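Local coordinates for protein 1,3-alpha-isomaltosidase (Kribbella flavida DSM 17836, PDB 5X3I) that hydrolyses the alpha-1,3-glucosidic linkages of a cyclic tetrasaccharide to release isomaltose, as an intracellular step in the breakdown of starch-derived sugars, at residues L495-Y500 with S519-T524; G530-G535 with C557-W562. The protein carries 1 engineered substitution. All coordinates share one frame; numbering follows the deposited sequence.

How the contacts relate
Following the chain, contact 1 comes first. It joins the N-terminal part of helix 496-510 to the loop after strand 517-519, closing a loop that holds the rest of that helix and most of that strand. Contact 2 opens only after contact 1 has closed. It pairs strand 531-533 with the start of strand 562-565 and closes a loop that contains helix 541-556. The two loops follow one another and neither nest nor cross. They meet at Ser519, whose N lies 2.8 Å from Ile531 O and whose O lies 2.9 Å from Trp533 N. Three neighbouring strands of the parallel barrel sheet, 517-519, 531-533 and 562-565, are thereby brought together.

Contact 1: L495-Y500 with S519-T524; sequences LYPVHY and SRAGFT
Pro497 sets its ring on the backbone between Ala521 and Gly522, and this is the closely packed part of the contact. Pro497 CB lies 3.7 Å from Ala521 C. Pro497 CB also meets Ala521 CB at 3.8 Å, while Pro497 CG lies over Gly522 CA at 3.8 Å. All three residues are buried. Beside them one water bridges the two backbones, donating to Ala521 O at 2.9 Å and, more weakly, to Pro497 O. No direct hydrogen bond crosses the contact.

Further along, Val498 brings one branch to the loop. With CG1 anti to the backbone N (chi1 -167°), Val498 CG2 sits beside that N and reaches Phe523 CB at 3.8 Å. Val498 CG2 also lies 3.8 Å from Thr524 O. The looser side is at Leu495, which is partly exposed. Leu495 CD2 approaches the Phe523 ring obliquely, 4.2 Å from Phe523 CD2. Val498 and Thr524 are partly exposed too, and a glycerol, probably from the crystallisation liquor, lies near Val498. Pro223 and Pro225 of strand 223-230 also pack on Phe523.

Ala521 touches Glu474, an active-site residue by similarity, and Arg520 forms a salt bridge with Glu474. The N-terminal part of helix 496-510 thus packs on the loop after strand 517-519, beside the probable active site of the TIM-barrel domain of this family 31 glycoside hydrolase.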
ATOM      1  N   LEU A 495     -11.049   0.562   4.624  1.00 15.76           N
ATOM      2  CA  LEU A 495     -11.374   1.874   4.078  1.00 14.95           C
ATOM      3  C   LEU A 495     -10.492   2.991   4.646  1.00 15.13           C
ATOM      4  O   LEU A 495     -10.385   4.049   4.034  1.00 12.10           O
ATOM      5  CB  LEU A 495     -12.840   2.228   4.328  1.00 15.49           C
ATOM      6  CG  LEU A 495     -13.911   1.417   3.590  1.00 15.95           C
ATOM      7  CD1 LEU A 495     -15.290   1.929   3.958  1.00 15.57           C
ATOM      8  CD2 LEU A 495     -13.713   1.478   2.084  1.00 16.89           C
ATOM      9  N   TYR A 496      -9.878   2.743   5.804  1.00 14.01           N
ATOM     10  CA  TYR A 496      -9.129   3.774   6.506  1.00 14.44           C
ATOM     11  C   TYR A 496      -8.109   4.502   5.618  1.00 13.77           C
ATOM     12  O   TYR A 496      -8.130   5.709   5.605  1.00 16.14           O
ATOM     13  CB  TYR A 496      -8.410   3.229   7.746  1.00 13.47           C
ATOM     14  CG  TYR A 496      -7.882   4.362   8.607  1.00 12.38           C
ATOM     15  CD1 TYR A 496      -8.699   4.991   9.527  1.00 11.31           C
ATOM     16  CD2 TYR A 496      -6.582   4.825   8.459  1.00 13.22           C
ATOM     17  CE1 TYR A 496      -8.241   6.028  10.297  1.00 14.00           C
ATOM     18  CE2 TYR A 496      -6.110   5.874   9.218  1.00 12.25           C
ATOM     19  CZ  TYR A 496      -6.944   6.474  10.130  1.00 14.82           C
ATOM     20  OH  TYR A 496      -6.474   7.495  10.900  1.00 13.38           O
ATOM     21  N   PRO A 497      -7.245   3.780   4.875  1.00 11.96           N
ATOM     22  CA  PRO A 497      -6.271   4.527   4.065  1.00 13.20           C
ATOM     23  C   PRO A 497      -6.903   5.382   2.963  1.00 15.49           C
ATOM     24  O   PRO A 497      -6.285   6.376   2.580  1.00 14.46           O
ATOM     25  CB  PRO A 497      -5.392   3.431   3.454  1.00 10.48           C
ATOM     26  CG  PRO A 497      -6.251   2.169   3.509  1.00 12.41           C
ATOM     27  CD  PRO A 497      -7.019   2.324   4.786  1.00 11.33           C
ATOM     28  N   VAL A 498      -8.087   5.008   2.478  1.00 12.81           N
ATOM     29  CA  VAL A 498      -8.827   5.849   1.545  1.00 10.69           C
ATOM     30  C   VAL A 498      -9.223   7.187   2.186  1.00 13.21           C
ATOM     31  O   VAL A 498      -8.961   8.244   1.612  1.00 12.99           O
ATOM     32  CB  VAL A 498     -10.116   5.178   1.020  1.00 16.01           C
ATOM     33  CG1 VAL A 498     -10.651   5.982  -0.173  1.00 12.74           C
ATOM     34  CG2 VAL A 498      -9.866   3.721   0.628  1.00 12.41           C
ATOM     35  N   HIS A 499      -9.860   7.124   3.354  1.00 12.45           N
ATOM     36  CA  HIS A 499     -10.235   8.312   4.113  1.00 12.50           C
ATOM     37  C   HIS A 499      -9.009   9.189   4.385  1.00 13.91           C
ATOM     38  O   HIS A 499      -9.090  10.411   4.332  1.00 13.45           O
ATOM     39  CB  HIS A 499     -10.887   7.948   5.457  1.00 11.47           C
ATOM     40  CG  HIS A 499     -12.184   7.207   5.338  1.00 13.35           C
ATOM     41  ND1 HIS A 499     -13.209   7.618   4.515  1.00 13.70           N
ATOM     42  CD2 HIS A 499     -12.629   6.084   5.959  1.00 13.67           C
ATOM     43  CE1 HIS A 499     -14.227   6.781   4.627  1.00 18.13           C
ATOM     44  NE2 HIS A 499     -13.904   5.844   5.503  1.00 16.32           N
ATOM     45  N   TYR A 500      -7.889   8.531   4.670  1.00 10.21           N
ATOM     46  CA  TYR A 500      -6.642   9.185   5.051  1.00 13.29           C
ATOM     47  C   TYR A 500      -6.073  10.019   3.899  1.00 13.99           C
ATOM     48  O   TYR A 500      -5.849  11.200   4.056  1.00 12.62           O
ATOM     49  CB  TYR A 500      -5.641   8.124   5.522  1.00 11.60           C
ATOM     50  CG  TYR A 500      -4.221   8.559   5.806  1.00 11.59           C
ATOM     51  CD1 TYR A 500      -3.929   9.776   6.410  1.00  9.52           C
ATOM     52  CD2 TYR A 500      -3.165   7.701   5.529  1.00 12.81           C
ATOM     53  CE1 TYR A 500      -2.619  10.132   6.689  1.00  9.18           C
ATOM     54  CE2 TYR A 500      -1.869   8.048   5.795  1.00 11.86           C
ATOM     55  CZ  TYR A 500      -1.589   9.252   6.381  1.00 11.96           C
ATOM     56  OH  TYR A 500      -0.279   9.553   6.651  1.00 12.01           O
ATOM     57  N   SER A 519       1.010   8.082  -1.224  1.00 13.66           N
ATOM     58  CA  SER A 519       0.551   7.041  -0.288  1.00 11.90           C
ATOM     59  C   SER A 519       1.005   5.647  -0.721  1.00 11.31           C
ATOM     60  O   SER A 519       1.117   5.392  -1.901  1.00 13.30           O
ATOM     61  CB  SER A 519      -0.977   7.038  -0.180  1.00 12.30           C
ATOM     62  OG  SER A 519      -1.515   8.305   0.115  1.00 15.88           O
ATOM     63  N   ARG A 520       1.360   4.783   0.219  1.00 12.20           N
ATOM     64  CA  ARG A 520       1.549   3.360  -0.070  1.00 11.36           C
ATOM     65  C   ARG A 520       0.251   2.536   0.011  1.00 13.86           C
ATOM     66  O   ARG A 520       0.064   1.594  -0.739  1.00 13.13           O
ATOM     67  CB  ARG A 520       2.627   2.770   0.837  1.00 11.58           C
ATOM     68  CG  ARG A 520       2.221   2.565   2.286  1.00 14.89           C
ATOM     69  CD  ARG A 520       3.409   2.172   3.142  1.00 12.81           C
ATOM     70  NE  ARG A 520       2.996   1.871   4.503  1.00 15.61           N
ATOM     71  CZ  ARG A 520       3.807   1.843   5.553  1.00 15.38           C
ATOM     72  NH1 ARG A 520       5.097   2.126   5.415  1.00 14.74           N
ATOM     73  NH2 ARG A 520       3.317   1.536   6.749  1.00 15.35           N
ATOM     74  N   ALA A 521      -0.635   2.913   0.929  1.00 16.51           N
ATOM     75  CA  ALA A 521      -1.776   2.095   1.302  1.00 14.73           C
ATOM     76  C   ALA A 521      -3.062   2.617   0.704  1.00 14.37           C
ATOM     77  O   ALA A 521      -3.209   3.811   0.474  1.00 16.56           O
ATOM     78  CB  ALA A 521      -1.907   2.019   2.800  1.00 15.84           C
ATOM     79  N   GLY A 522      -3.978   1.700   0.414  1.00 12.36           N
ATOM     80  CA  GLY A 522      -5.258   2.075  -0.140  1.00 13.90           C
ATOM     81  C   GLY A 522      -6.194   0.898  -0.329  1.00 14.29           C
ATOM     82  O   GLY A 522      -5.913  -0.219   0.113  1.00 15.35           O
ATOM     83  N   PHE A 523      -7.303   1.163  -1.001  1.00 14.12           N
ATOM     84  CA  PHE A 523      -8.349   0.183  -1.227  1.00 15.91           C
ATOM     85  C   PHE A 523      -9.168   0.698  -2.391  1.00 16.96           C
ATOM     86  O   PHE A 523      -8.810   1.702  -3.010  1.00 14.66           O
ATOM     87  CB  PHE A 523      -9.232  -0.005   0.018  1.00 14.54           C
ATOM     88  CG  PHE A 523     -10.026  -1.302   0.027  1.00 14.37           C
ATOM     89  CD1 PHE A 523      -9.386  -2.518   0.195  1.00 12.91           C
ATOM     90  CD2 PHE A 523     -11.406  -1.295  -0.136  1.00 16.01           C
ATOM     91  CE1 PHE A 523     -10.112  -3.708   0.208  1.00 17.50           C
ATOM     92  CE2 PHE A 523     -12.139  -2.482  -0.136  1.00 15.22           C
ATOM     93  CZ  PHE A 523     -11.490  -3.685   0.041  1.00 14.06           C
ATOM     94  N   THR A 524     -10.279   0.025  -2.661  1.00 18.78           N
ATOM     95  CA  THR A 524     -11.260   0.491  -3.621  1.00 14.48           C
ATOM     96  C   THR A 524     -11.617   1.951  -3.332  1.00 16.28           C
ATOM     97  O   THR A 524     -11.942   2.297  -2.209  1.00 14.37           O
ATOM     98  CB  THR A 524     -12.560  -0.370  -3.548  1.00 16.54           C
ATOM     99  OG1 THR A 524     -12.252  -1.758  -3.757  1.00 14.93           O
ATOM    100  CG2 THR A 524     -13.567   0.095  -4.577  1.00 17.12           C
TER
HETATM  101  O   HOH W   1      -5.565   5.463  -0.158  1.00 11.25           O

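Contact 2: G530-G535 with C557-W562; sequences GIFWAG and CGIVYW
Phe532 N donates to Tyr561 O at 2.9 Å with an N-H...O angle of 160°, the one direct hydrogen bond across the contact. Next to it, Trp562 CA makes a CA-H...O contact with Phe532 O at 3.2 Å. Phe532 and Trp562 form a parallel bridge with their side chains on the same face of the sheet.

Ile531 lays its branches against Tyr561. Ile531 CG2, anti to the backbone N, lies 3.3 Å from Tyr561 O, and Ile531 CG1 meets Tyr561 CB at 3.9 Å. Phe532 crosses Ile559 at about a right angle, with Phe532 CD1 3.8 Å from Ile559 CG2. The Trp562 indole reaches along the strand to Ala534, where Trp562 CZ2 lies 3.9 Å from Ala534 CB.

A water accepts from Tyr561 N at 2.8 Å and can also donate to Gly530 O, though it has more acceptors in reach than protons. Farther out, Tyr561 OH bonds to Leu294 N, and Glu191 OE2 takes the Trp562 NE1 hydrogen. Replacing Trp562 by an alanine would probably open a gap beside Ala534 and leave Glu191 without its indole N-H donor. Gly558 ends helix 541-556 in a Schellman motif before the chain enters strand 562-565. Strand, helix and parallel neighbouring strand make a beta-alpha-beta crossover, the repeating element of the TIM barrel.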
ATOM      1  N   GLY A 530      -4.722  11.319  -5.015  1.00 16.05           N
ATOM      2  CA  GLY A 530      -3.282  11.436  -5.059  1.00 12.59           C
ATOM      3  C   GLY A 530      -2.469  10.385  -5.777  1.00 13.65           C
ATOM      4  O   GLY A 530      -2.902   9.753  -6.733  1.00 14.94           O
ATOM      5  N   ILE A 531      -1.249  10.227  -5.288  1.00 12.64           N
ATOM      6  CA  ILE A 531      -0.221   9.428  -5.910  1.00 11.36           C
ATOM      7  C   ILE A 531       0.106   8.255  -4.986  1.00 13.27           C
ATOM      8  O   ILE A 531      -0.068   8.350  -3.771  1.00 12.44           O
ATOM      9  CB  ILE A 531       1.038  10.281  -6.173  1.00 12.92           C
ATOM     10  CG1 ILE A 531       0.664  11.535  -6.979  1.00 13.78           C
ATOM     11  CG2 ILE A 531       2.102   9.501  -6.885  1.00 14.39           C
ATOM     12  CD1 ILE A 531       1.809  12.454  -7.229  1.00 13.54           C
ATOM     13  N   PHE A 532       0.580   7.163  -5.569  1.00 14.23           N
ATOM     14  CA  PHE A 532       0.869   5.952  -4.822  1.00 14.71           C
ATOM     15  C   PHE A 532       2.257   5.442  -5.160  1.00 12.43           C
ATOM     16  O   PHE A 532       2.724   5.584  -6.285  1.00 14.11           O
ATOM     17  CB  PHE A 532      -0.217   4.898  -5.093  1.00 14.51           C
ATOM     18  CG  PHE A 532      -1.572   5.342  -4.627  1.00 13.22           C
ATOM     19  CD1 PHE A 532      -2.370   6.136  -5.435  1.00  9.93           C
ATOM     20  CD2 PHE A 532      -2.004   5.059  -3.348  1.00 14.68           C
ATOM     21  CE1 PHE A 532      -3.570   6.601  -4.993  1.00 11.70           C
ATOM     22  CE2 PHE A 532      -3.222   5.527  -2.905  1.00 14.00           C
ATOM     23  CZ  PHE A 532      -4.004   6.301  -3.741  1.00 13.84           C
ATOM     24  N   TRP A 533       2.933   4.889  -4.165  1.00 13.22           N
ATOM     25  CA  TRP A 533       4.192   4.221  -4.420  1.00 14.04           C
ATOM     26  C   TRP A 533       4.169   2.818  -3.808  1.00 13.77           C
ATOM     27  O   TRP A 533       3.420   2.552  -2.870  1.00 14.13           O
ATOM     28  CB  TRP A 533       5.384   5.050  -3.901  1.00 12.63           C
ATOM     29  CG  TRP A 533       5.881   4.725  -2.529  1.00 12.02           C
ATOM     30  CD1 TRP A 533       6.956   3.939  -2.211  1.00 11.21           C
ATOM     31  CD2 TRP A 533       5.358   5.204  -1.283  1.00 11.34           C
ATOM     32  NE1 TRP A 533       7.123   3.889  -0.855  1.00 11.99           N
ATOM     33  CE2 TRP A 533       6.161   4.663  -0.259  1.00 11.55           C
ATOM     34  CE3 TRP A 533       4.291   6.045  -0.935  1.00 12.35           C
ATOM     35  CZ2 TRP A 533       5.921   4.917   1.094  1.00 12.80           C
ATOM     36  CZ3 TRP A 533       4.055   6.298   0.407  1.00 12.64           C
ATOM     37  CH2 TRP A 533       4.863   5.724   1.408  1.00 12.83           C
ATOM     38  N   ALA A 534       5.010   1.945  -4.344  1.00 12.82           N
ATOM     39  CA  ALA A 534       4.932   0.506  -4.096  1.00 14.86           C
ATOM     40  C   ALA A 534       5.358   0.076  -2.692  1.00 13.91           C
ATOM     41  O   ALA A 534       5.281  -1.096  -2.377  1.00 14.36           O
ATOM     42  CB  ALA A 534       5.748  -0.236  -5.124  1.00 14.82           C
ATOM     43  N   GLY A 535       5.841   1.007  -1.874  1.00 14.45           N
ATOM     44  CA  GLY A 535       6.176   0.689  -0.498  1.00 12.87           C
ATOM     45  C   GLY A 535       7.608   0.223  -0.313  1.00 13.24           C
ATOM     46  O   GLY A 535       8.474   0.557  -1.106  1.00 15.82           O
ATOM     47  N   CYS A 557      -6.249  -1.520 -12.419  1.00 16.81           N
ATOM     48  CA  CYS A 557      -7.326  -1.190 -11.494  1.00 13.92           C
ATOM     49  C   CYS A 557      -7.633   0.307 -11.367  1.00 16.39           C
ATOM     50  O   CYS A 557      -8.458   0.706 -10.546  1.00 15.95           O
ATOM     51  CB  CYS A 557      -7.005  -1.803 -10.129  1.00 14.56           C
ATOM     52  SG  CYS A 557      -6.768  -3.622 -10.255  1.00 14.97           S
ATOM     53  N   GLY A 558      -6.944   1.136 -12.154  1.00 17.68           N
ATOM     54  CA  GLY A 558      -7.239   2.555 -12.189  1.00 16.56           C
ATOM     55  C   GLY A 558      -6.338   3.442 -11.341  1.00 15.11           C
ATOM     56  O   GLY A 558      -6.646   4.620 -11.137  1.00 13.80           O
ATOM     57  N   ILE A 559      -5.214   2.897 -10.881  1.00 15.83           N
ATOM     58  CA  ILE A 559      -4.268   3.700 -10.137  1.00 15.35           C
ATOM     59  C   ILE A 559      -3.321   4.281 -11.185  1.00 15.06           C
ATOM     60  O   ILE A 559      -2.491   3.581 -11.763  1.00 17.38           O
ATOM     61  CB  ILE A 559      -3.478   2.889  -9.094  1.00 15.04           C
ATOM     62  CG1 ILE A 559      -4.404   2.259  -8.043  1.00 13.42           C
ATOM     63  CG2 ILE A 559      -2.392   3.765  -8.435  1.00 16.15           C
ATOM     64  CD1 ILE A 559      -5.173   3.225  -7.194  1.00 13.98           C
ATOM     65  N   VAL A 560      -3.452   5.582 -11.394  1.00 14.52           N
ATOM     66  CA  VAL A 560      -2.790   6.267 -12.503  1.00 16.19           C
ATOM     67  C   VAL A 560      -1.383   6.710 -12.114  1.00 17.62           C
ATOM     68  O   VAL A 560      -0.406   6.353 -12.768  1.00 14.71           O
ATOM     69  CB  VAL A 560      -3.598   7.465 -13.005  1.00 14.40           C
ATOM     70  CG1 VAL A 560      -2.848   8.177 -14.126  1.00 13.72           C
ATOM     71  CG2 VAL A 560      -4.958   6.993 -13.518  1.00 15.71           C
ATOM     72  N   TYR A 561      -1.284   7.539 -11.086  1.00 14.57           N
ATOM     73  CA  TYR A 561       0.013   8.040 -10.727  1.00 12.23           C
ATOM     74  C   TYR A 561       0.663   7.121  -9.705  1.00 11.91           C
ATOM     75  O   TYR A 561       0.402   7.185  -8.508  1.00 13.79           O
ATOM     76  CB  TYR A 561      -0.130   9.445 -10.146  1.00 12.22           C
ATOM     77  CG  TYR A 561      -0.845  10.431 -11.044  1.00 15.34           C
ATOM     78  CD1 TYR A 561      -2.232  10.556 -11.017  1.00 12.78           C
ATOM     79  CD2 TYR A 561      -0.128  11.250 -11.905  1.00 11.33           C
ATOM     80  CE1 TYR A 561      -2.872  11.452 -11.826  1.00 13.20           C
ATOM     81  CE2 TYR A 561      -0.756  12.144 -12.716  1.00 12.86           C
ATOM     82  CZ  TYR A 561      -2.124  12.252 -12.678  1.00 10.35           C
ATOM     83  OH  TYR A 561      -2.732  13.160 -13.488  1.00 11.32           O
ATOM     84  N   TRP A 562       1.636   6.378 -10.189  1.00 14.22           N
ATOM     85  CA  TRP A 562       2.253   5.316  -9.427  1.00 12.86           C
ATOM     86  C   TRP A 562       3.746   5.318  -9.661  1.00 11.51           C
ATOM     87  O   TRP A 562       4.215   5.561 -10.768  1.00 13.88           O
ATOM     88  CB  TRP A 562       1.654   3.955  -9.803  1.00 14.24           C
ATOM     89  CG  TRP A 562       2.366   2.793  -9.179  1.00 10.53           C
ATOM     90  CD1 TRP A 562       2.001   2.116  -8.057  1.00 13.10           C
ATOM     91  CD2 TRP A 562       3.578   2.193  -9.632  1.00 10.93           C
ATOM     92  NE1 TRP A 562       2.902   1.113  -7.792  1.00 14.29           N
ATOM     93  CE2 TRP A 562       3.884   1.145  -8.744  1.00 13.07           C
ATOM     94  CE3 TRP A 562       4.424   2.424 -10.717  1.00 12.98           C
ATOM     95  CZ2 TRP A 562       5.004   0.342  -8.899  1.00 12.68           C
ATOM     96  CZ3 TRP A 562       5.537   1.621 -10.869  1.00 11.85           C
ATOM     97  CH2 TRP A 562       5.814   0.597  -9.960  1.00 13.62           C
TER
HETATM   98  O   HOH W   2      -3.042   7.554  -8.885  1.00 12.27           O